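Local coordinates for acyl-coenzyme A oxidase acox-1.1 (Caenorhabditis elegans, PDB 5K3H), which catalyses the FAD-dependent desaturation of acyl-CoAs to 2-enoyl-CoAs, passing electrons to oxygen to give hydrogen peroxide, as the first step of peroxisomal beta-oxidation, at residues S388-V393 with R540-E545; V439-L444 with A534-T539; A507-G512 with N525-E530. One frame throughout, in Å; residues are numbered along the deposited sequence.

Interaction 1: residues S388-V393 with R540-E545; sequences SGLKSV and RLFIVE
Two carboxylates grip NH2 of Arg-540: it forms salt bridges to Glu-574 and Asp-577. The chain of Arg-540 bends at chi3 (75°) on the way there, and only its aliphatic root takes part in the contact with residues 388-393. CG of Arg-540, anti to the carbonyl carbon, lies 4.1 Å from CG1 of Val-393, and the two side chains cross at about a right angle. The same residue thus gives its methylene to one helix and its charge to another.

Further along, Leu-390 and Ile-543 slide past each other in opposite directions. CD2 of Leu-390 is 3.9 Å from CG1 of Ile-543, and the same methyl sits 4.1 Å from Ile-543 CD1, so one leucine branch rides along the end of the isoleucine. Leu-390 CD2 also reaches CD2 of Phe-542 at 4.3 Å, coming obliquely to the ring. Val-393 CG1 closes the row at 4.4 Å from Ile-543 CD1.

Both segments lie in the helical C-terminal half of the acyl-CoA oxidase fold, where a helix of the C-alpha1 region meets the long helix 520-553. The axes cross almost perpendicularly, at 89°, and come no closer than 10.6 Å, so the buried contact is small and is made by side chains alone, with the backbones well apart. Ser-392, on this same turn, belongs to an ATP site shared between the dimer partners; Val-393 beside it also packs on Arg-536, another residue of that site. Helix 338-367 packs against the contact as well, with Thr-361 touching Leu-390 and Ala-353 touching Ile-543.

Interaction 2: residues V439-L444 with A534-T539; sequences VMLLQL and ASRLHT
Hydroxyls and carbonyls make up the polar side of this contact. OG of Ser-535, anti to its own carbonyl carbon, points across to the backbone O of Leu-441 at 3.1 Å. The carbonyl of Leu-531, a turn earlier on the same helix, also lies within range of that hydroxyl, so a single proton has two candidate acceptors. Ser-535 O in turn takes two donors from its own helix: the backbone N of Thr-539, and Thr-539 OG1 at 2.7 Å. The Thr-539 hydroxyl comes in 28° above the carbonyl plane, sharing the acceptor with the helical N-H. ND1 of His-538 is bonded to Tyr-469 OH.

The apolar side is carried by two leucines. Leu-444 has CG anti to the backbone N, which drives its methyls into the groove between Ser-535, His-538 and Thr-539. CD2 of Leu-444 is tightly seated, 3.3 Å from both Ser-535 O and Thr-539 OG1, while CD1 meets CD2 of the His-538 ring obliquely at 3.9 Å. An alanine in place of Leu-444 removes CG and both methyls and would probably leave the imidazole and the Ser-535/Thr-539 pair less well packed on this side. Leu-441 crosses the extended chain of Arg-536 at about a right angle; its CD1 is 3.5 Å from Arg-536 NE, and its CD2 is 3.9 Å from Ser-535 CB.

Ala-534, Ser-535 and Arg-536 belong to the shared ATP site, so the crossing sets part of that site against helix 437-456. The axes cross at 82°, 9.1 Å apart; helix 382-408 packs on the contact through Ser-392, Leu-390 and Val-393, and helix 489-515 touches Ala-534 and Leu-537.

Interaction 3: residues A507-G512 with N525-E530; sequences ANKFFG and NKSSVE
The Phe-511 ring carries the carbonyl O of Ala-507 over one face, 3.1 Å above the plane and offset toward the rim, with OD1 of Asn-508 in plane at its edge. Phe-510, the next residue, lies beside it and makes a T-shaped stack with Trp-524. These rings belong to an antiparallel helical hairpin of the oxidase's C-terminal region: helices 489-515 and 520-553 run at 173° to each other here, with a short turn between them.

Lys-509 is the main bridge. Its side chain is fully extended, with CG anti to the backbone N, and passes over Ser-527, where CG of Lys-509 lies 3.5 Å from Ser-527 OG, a hydroxyl that bonds to Ala-523 O. At the tip, NZ donates to Lys-526 O at 3.1 Å, lying in the carbonyl plane, and to a water at 2.9 Å. The long helix is kinked at this point: the N atoms of Val-529 and Glu-530 have no bond to the preceding turn, and Glu-530 N reaches the water instead.

NZ of Lys-509 stands 5.4 Å from Glu-530 OE2, close enough that the opposite charges probably stabilise one another without touching. In the second subunit, Gln-338 serves Val-529 N and donates through its NE2 to Lys-526 O, while Tyr-601 of that subunit joins Arg-533 of this chain, an ATP-site residue, in holding Glu-530, which bends at chi2. Before the kink, Ser-528 OG donates to Asn-525 O at 2.8 Å, on a lone pair.

Following the chain from the N terminus, the C-alpha1 helix 382-408 comes first, then helix 437-456, then helix 489-515, and the long helix 520-553 runs back along helix 489-515 and then crosses the other two nearly at right angles. Interaction 3 closes the shortest loop, a hairpin of adjacent helices. Interaction 2 closes a longer one that encloses it, and interaction 1 encloses both, so the three nest without crossing. Helix 520-553 is their common partner, met by the others in reverse order along its length. Interactions 1 and 2 touch, notably through a probable hydrogen bond between Ser-388 OG and Gln-443 OE1, and interactions 2 and 3 touch where Leu-442 packs on Ser-528. Interactions 1 and 3 do not meet.

Interaction 1: residues S388-V393 with R540-E545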
# COMPACT_ATOMS: atom_id res chain seq x y z
N SER B 388 17.65 -6.67 -13.60
CA SER B 388 16.31 -7.25 -13.46
C SER B 388 15.93 -7.38 -11.99
O SER B 388 14.80 -7.08 -11.60
CB SER B 388 16.25 -8.63 -14.12
OG SER B 388 17.02 -8.66 -15.31
N GLY B 389 16.87 -7.86 -11.17
CA GLY B 389 16.61 -7.94 -9.74
C GLY B 389 16.49 -6.57 -9.11
O GLY B 389 15.62 -6.35 -8.27
N LEU B 390 17.33 -5.62 -9.52
CA LEU B 390 17.30 -4.30 -8.91
C LEU B 390 15.92 -3.67 -9.04
O LEU B 390 15.34 -3.23 -8.04
CB LEU B 390 18.35 -3.39 -9.53
CG LEU B 390 19.76 -3.53 -9.00
CD1 LEU B 390 20.68 -2.73 -9.90
CD2 LEU B 390 19.83 -3.03 -7.56
N LYS B 391 15.38 -3.62 -10.26
CA LYS B 391 14.04 -3.07 -10.45
C LYS B 391 13.02 -3.71 -9.50
O LYS B 391 12.23 -3.02 -8.86
CB LYS B 391 13.59 -3.25 -11.90
CG LYS B 391 14.12 -2.20 -12.85
CD LYS B 391 13.70 -2.56 -14.28
CE LYS B 391 14.57 -1.88 -15.34
NZ LYS B 391 15.34 -2.88 -16.16
N SER B 392 13.04 -5.04 -9.41
CA SER B 392 12.05 -5.72 -8.58
C SER B 392 12.22 -5.38 -7.10
O SER B 392 11.25 -5.03 -6.41
CB SER B 392 12.13 -7.23 -8.80
OG SER B 392 11.25 -7.92 -7.93
N VAL B 393 13.45 -5.48 -6.58
CA VAL B 393 13.68 -5.30 -5.15
C VAL B 393 13.55 -3.83 -4.76
O VAL B 393 12.99 -3.49 -3.71
CB VAL B 393 15.05 -5.88 -4.75
CG1 VAL B 393 15.43 -5.48 -3.30
CG2 VAL B 393 15.07 -7.37 -4.93
N ARG B 540 20.07 -7.62 -2.88
CA ARG B 540 20.32 -6.87 -1.64
C ARG B 540 21.80 -6.84 -1.30
O ARG B 540 22.30 -5.83 -0.78
CB ARG B 540 19.49 -7.46 -0.50
CG ARG B 540 17.98 -7.33 -0.75
CD ARG B 540 17.11 -8.06 0.25
NE ARG B 540 17.03 -7.39 1.54
CZ ARG B 540 16.20 -7.73 2.52
NH1 ARG B 540 15.37 -8.75 2.35
NH2 ARG B 540 16.18 -7.07 3.66
N LEU B 541 22.53 -7.93 -1.55
CA LEU B 541 23.97 -7.91 -1.30
C LEU B 541 24.67 -6.85 -2.16
O LEU B 541 25.54 -6.12 -1.67
CB LEU B 541 24.56 -9.29 -1.56
CG LEU B 541 26.07 -9.35 -1.83
CD1 LEU B 541 26.86 -8.96 -0.56
CD2 LEU B 541 26.45 -10.74 -2.32
N PHE B 542 24.29 -6.75 -3.44
CA PHE B 542 24.85 -5.72 -4.32
C PHE B 542 24.61 -4.33 -3.77
O PHE B 542 25.50 -3.48 -3.78
CB PHE B 542 24.27 -5.80 -5.72
CG PHE B 542 24.79 -4.72 -6.63
CD1 PHE B 542 26.02 -4.84 -7.25
CD2 PHE B 542 24.07 -3.54 -6.81
CE1 PHE B 542 26.50 -3.85 -8.07
CE2 PHE B 542 24.55 -2.53 -7.63
CZ PHE B 542 25.77 -2.68 -8.26
N ILE B 543 23.38 -4.07 -3.31
CA ILE B 543 23.04 -2.73 -2.82
C ILE B 543 23.91 -2.35 -1.62
O ILE B 543 24.44 -1.24 -1.56
CB ILE B 543 21.53 -2.68 -2.49
CG1 ILE B 543 20.69 -2.83 -3.77
CG2 ILE B 543 21.18 -1.38 -1.76
CD1 ILE B 543 19.25 -3.22 -3.53
N VAL B 544 24.09 -3.28 -0.67
CA VAL B 544 24.97 -3.03 0.47
C VAL B 544 26.40 -2.72 0.01
O VAL B 544 27.06 -1.82 0.54
CB VAL B 544 24.95 -4.22 1.44
CG1 VAL B 544 26.01 -4.03 2.52
CG2 VAL B 544 23.56 -4.43 2.02
N GLU B 545 26.92 -3.51 -0.94
CA GLU B 545 28.31 -3.30 -1.36
C GLU B 545 28.49 -1.96 -2.07
O GLU B 545 29.53 -1.30 -1.92
CB GLU B 545 28.78 -4.44 -2.28
CG GLU B 545 28.92 -5.79 -1.59
CD GLU B 545 29.72 -6.79 -2.40
OE1 GLU B 545 30.95 -6.61 -2.56
OE2 GLU B 545 29.13 -7.78 -2.89

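Interaction 2: residues V439-L444 with A534-T539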
# COMPACT_ATOMS: atom_id res chain seq x y z
N VAL B 439 8.71 -12.08 -13.11
CA VAL B 439 9.57 -12.51 -14.23
C VAL B 439 10.94 -11.83 -14.16
O VAL B 439 11.93 -12.40 -14.62
CB VAL B 439 8.88 -12.32 -15.60
CG1 VAL B 439 7.53 -13.06 -15.62
CG2 VAL B 439 8.76 -10.84 -16.01
N MET B 440 11.02 -10.60 -13.61
CA MET B 440 12.33 -10.00 -13.45
C MET B 440 13.20 -10.81 -12.49
O MET B 440 14.39 -11.03 -12.76
CB MET B 440 12.23 -8.55 -12.98
CG MET B 440 11.58 -7.59 -13.96
SD MET B 440 11.49 -5.89 -13.33
CE MET B 440 10.00 -5.83 -12.33
N LEU B 441 12.62 -11.29 -11.38
CA LEU B 441 13.44 -12.05 -10.43
C LEU B 441 13.81 -13.41 -10.99
O LEU B 441 14.95 -13.87 -10.79
CB LEU B 441 12.72 -12.24 -9.09
CG LEU B 441 12.64 -11.03 -8.19
CD1 LEU B 441 11.74 -11.38 -7.03
CD2 LEU B 441 14.03 -10.58 -7.74
N LEU B 442 12.90 -14.08 -11.69
CA LEU B 442 13.23 -15.40 -12.22
C LEU B 442 14.19 -15.31 -13.42
O LEU B 442 14.91 -16.27 -13.70
CB LEU B 442 11.91 -16.15 -12.51
CG LEU B 442 11.17 -16.75 -11.29
CD1 LEU B 442 9.80 -17.30 -11.64
CD2 LEU B 442 11.96 -17.88 -10.66
N GLN B 443 14.26 -14.16 -14.09
CA GLN B 443 15.32 -13.94 -15.07
C GLN B 443 16.70 -13.88 -14.40
O GLN B 443 17.68 -14.44 -14.91
CB GLN B 443 15.05 -12.66 -15.83
CG GLN B 443 16.14 -12.24 -16.78
CD GLN B 443 15.65 -11.14 -17.67
OE1 GLN B 443 16.37 -10.18 -17.96
NE2 GLN B 443 14.39 -11.25 -18.10
N LEU B 444 16.81 -13.19 -13.26
CA LEU B 444 18.05 -13.27 -12.47
C LEU B 444 18.28 -14.68 -11.96
O LEU B 444 19.42 -15.15 -11.90
CB LEU B 444 18.00 -12.26 -11.32
CG LEU B 444 19.09 -12.26 -10.23
CD1 LEU B 444 20.49 -12.17 -10.82
CD2 LEU B 444 18.85 -11.09 -9.27
N ALA B 534 16.74 -16.44 -3.61
CA ALA B 534 18.15 -16.29 -3.94
C ALA B 534 18.41 -15.02 -4.74
O ALA B 534 19.42 -14.33 -4.53
CB ALA B 534 18.62 -17.51 -4.71
N SER B 535 17.53 -14.71 -5.70
CA SER B 535 17.71 -13.53 -6.54
C SER B 535 17.64 -12.26 -5.71
O SER B 535 18.38 -11.29 -5.96
CB SER B 535 16.65 -13.52 -7.64
OG SER B 535 16.62 -14.75 -8.35
N ARG B 536 16.73 -12.23 -4.72
CA ARG B 536 16.60 -11.08 -3.83
C ARG B 536 17.83 -10.91 -2.92
O ARG B 536 18.32 -9.80 -2.71
CB ARG B 536 15.34 -11.22 -2.98
CG ARG B 536 14.05 -11.10 -3.76
CD ARG B 536 12.85 -10.90 -2.85
NE ARG B 536 11.60 -11.21 -3.53
CZ ARG B 536 10.95 -12.36 -3.43
NH1 ARG B 536 11.43 -13.30 -2.63
NH2 ARG B 536 9.83 -12.57 -4.10
N LEU B 537 18.31 -12.00 -2.32
CA LEU B 537 19.48 -11.88 -1.46
C LEU B 537 20.68 -11.38 -2.24
O LEU B 537 21.45 -10.55 -1.77
CB LEU B 537 19.76 -13.23 -0.78
CG LEU B 537 18.71 -13.71 0.24
CD1 LEU B 537 18.95 -15.14 0.61
CD2 LEU B 537 18.73 -12.83 1.50
N HIS B 538 20.84 -11.87 -3.47
CA HIS B 538 21.94 -11.42 -4.31
C HIS B 538 21.81 -9.93 -4.62
O HIS B 538 22.79 -9.17 -4.52
CB HIS B 538 21.94 -12.27 -5.58
CG HIS B 538 22.87 -11.78 -6.64
ND1 HIS B 538 24.21 -12.11 -6.66
CD2 HIS B 538 22.64 -11.03 -7.75
CE1 HIS B 538 24.77 -11.56 -7.72
NE2 HIS B 538 23.84 -10.91 -8.40
N THR B 539 20.58 -9.49 -4.94
CA THR B 539 20.35 -8.09 -5.27
C THR B 539 20.58 -7.20 -4.05
O THR B 539 21.24 -6.16 -4.15
CB THR B 539 18.92 -7.93 -5.81
OG1 THR B 539 18.75 -8.78 -6.96
CG2 THR B 539 18.65 -6.49 -6.21

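Interaction 3: residues A507-G512 with N525-E530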
# COMPACT_ATOMS: atom_id res chain seq x y z
N ALA B 507 19.34 -23.94 -6.38
CA ALA B 507 19.74 -24.58 -7.63
C ALA B 507 19.79 -26.10 -7.48
O ALA B 507 19.31 -26.84 -8.34
CB ALA B 507 21.08 -23.99 -8.11
N ASN B 508 20.32 -26.59 -6.35
CA ASN B 508 20.35 -28.02 -6.13
C ASN B 508 18.95 -28.60 -5.99
O ASN B 508 18.73 -29.77 -6.36
CB ASN B 508 21.18 -28.37 -4.90
CG ASN B 508 22.65 -28.28 -5.19
OD1 ASN B 508 23.07 -28.46 -6.34
ND2 ASN B 508 23.45 -28.03 -4.16
N LYS B 509 17.99 -27.82 -5.47
CA LYS B 509 16.61 -28.30 -5.46
C LYS B 509 16.11 -28.51 -6.89
O LYS B 509 15.49 -29.53 -7.21
CB LYS B 509 15.70 -27.33 -4.71
CG LYS B 509 14.23 -27.75 -4.76
CD LYS B 509 13.29 -26.74 -4.09
CE LYS B 509 11.86 -27.28 -4.03
NZ LYS B 509 10.94 -26.35 -3.29
N PHE B 510 16.37 -27.53 -7.76
CA PHE B 510 16.02 -27.64 -9.17
C PHE B 510 16.76 -28.81 -9.82
O PHE B 510 16.14 -29.68 -10.44
CB PHE B 510 16.33 -26.30 -9.85
CG PHE B 510 16.20 -26.30 -11.34
CD1 PHE B 510 15.02 -26.71 -11.95
CD2 PHE B 510 17.25 -25.87 -12.13
CE1 PHE B 510 14.90 -26.69 -13.33
CE2 PHE B 510 17.13 -25.85 -13.49
CZ PHE B 510 15.96 -26.27 -14.10
N PHE B 511 18.09 -28.84 -9.69
CA PHE B 511 18.87 -29.95 -10.24
C PHE B 511 18.40 -31.28 -9.68
O PHE B 511 18.25 -32.26 -10.43
CB PHE B 511 20.35 -29.77 -9.91
CG PHE B 511 20.98 -28.51 -10.46
CD1 PHE B 511 20.56 -27.96 -11.66
CD2 PHE B 511 21.99 -27.87 -9.74
CE1 PHE B 511 21.15 -26.80 -12.15
CE2 PHE B 511 22.59 -26.71 -10.22
CZ PHE B 511 22.17 -26.18 -11.43
N GLY B 512 18.15 -31.35 -8.37
CA GLY B 512 17.80 -32.64 -7.78
C GLY B 512 16.52 -33.22 -8.32
O GLY B 512 16.44 -34.43 -8.57
N ASN B 525 9.47 -24.73 -11.87
CA ASN B 525 8.28 -24.24 -11.17
C ASN B 525 8.23 -24.74 -9.73
O ASN B 525 7.88 -23.98 -8.81
CB ASN B 525 7.02 -24.67 -11.91
CG ASN B 525 5.76 -24.06 -11.32
OD1 ASN B 525 5.79 -22.94 -10.79
ND2 ASN B 525 4.66 -24.80 -11.38
N LYS B 526 8.53 -26.01 -9.50
CA LYS B 526 8.47 -26.53 -8.14
C LYS B 526 9.52 -25.91 -7.23
O LYS B 526 9.40 -26.05 -6.02
CB LYS B 526 8.61 -28.05 -8.13
CG LYS B 526 7.39 -28.81 -8.60
CD LYS B 526 7.57 -30.28 -8.34
CE LYS B 526 6.32 -31.06 -8.71
NZ LYS B 526 6.44 -32.52 -8.38
N SER B 527 10.52 -25.22 -7.80
CA SER B 527 11.60 -24.59 -7.06
C SER B 527 11.52 -23.07 -7.04
O SER B 527 12.37 -22.44 -6.40
CB SER B 527 12.94 -24.98 -7.68
OG SER B 527 13.08 -26.38 -7.79
N SER B 528 10.50 -22.48 -7.68
CA SER B 528 10.58 -21.08 -8.10
C SER B 528 10.57 -20.12 -6.91
O SER B 528 11.23 -19.07 -6.97
CB SER B 528 9.45 -20.76 -9.09
OG SER B 528 8.18 -21.17 -8.61
N VAL B 529 9.87 -20.46 -5.81
CA VAL B 529 9.87 -19.59 -4.63
C VAL B 529 11.25 -19.55 -4.00
O VAL B 529 11.72 -18.49 -3.59
CB VAL B 529 8.82 -20.06 -3.60
CG1 VAL B 529 8.94 -19.24 -2.34
CG2 VAL B 529 7.44 -19.98 -4.16
N GLU B 530 11.90 -20.70 -3.87
CA GLU B 530 13.27 -20.72 -3.36
C GLU B 530 14.22 -20.01 -4.31
O GLU B 530 15.18 -19.38 -3.87
CB GLU B 530 13.73 -22.18 -3.14
CG GLU B 530 12.95 -22.95 -2.07
CD GLU B 530 13.16 -22.43 -0.65
OE1 GLU B 530 14.30 -22.14 -0.28
OE2 GLU B 530 12.19 -22.30 0.12
O HOH W 1 10.30 -23.54 -3.88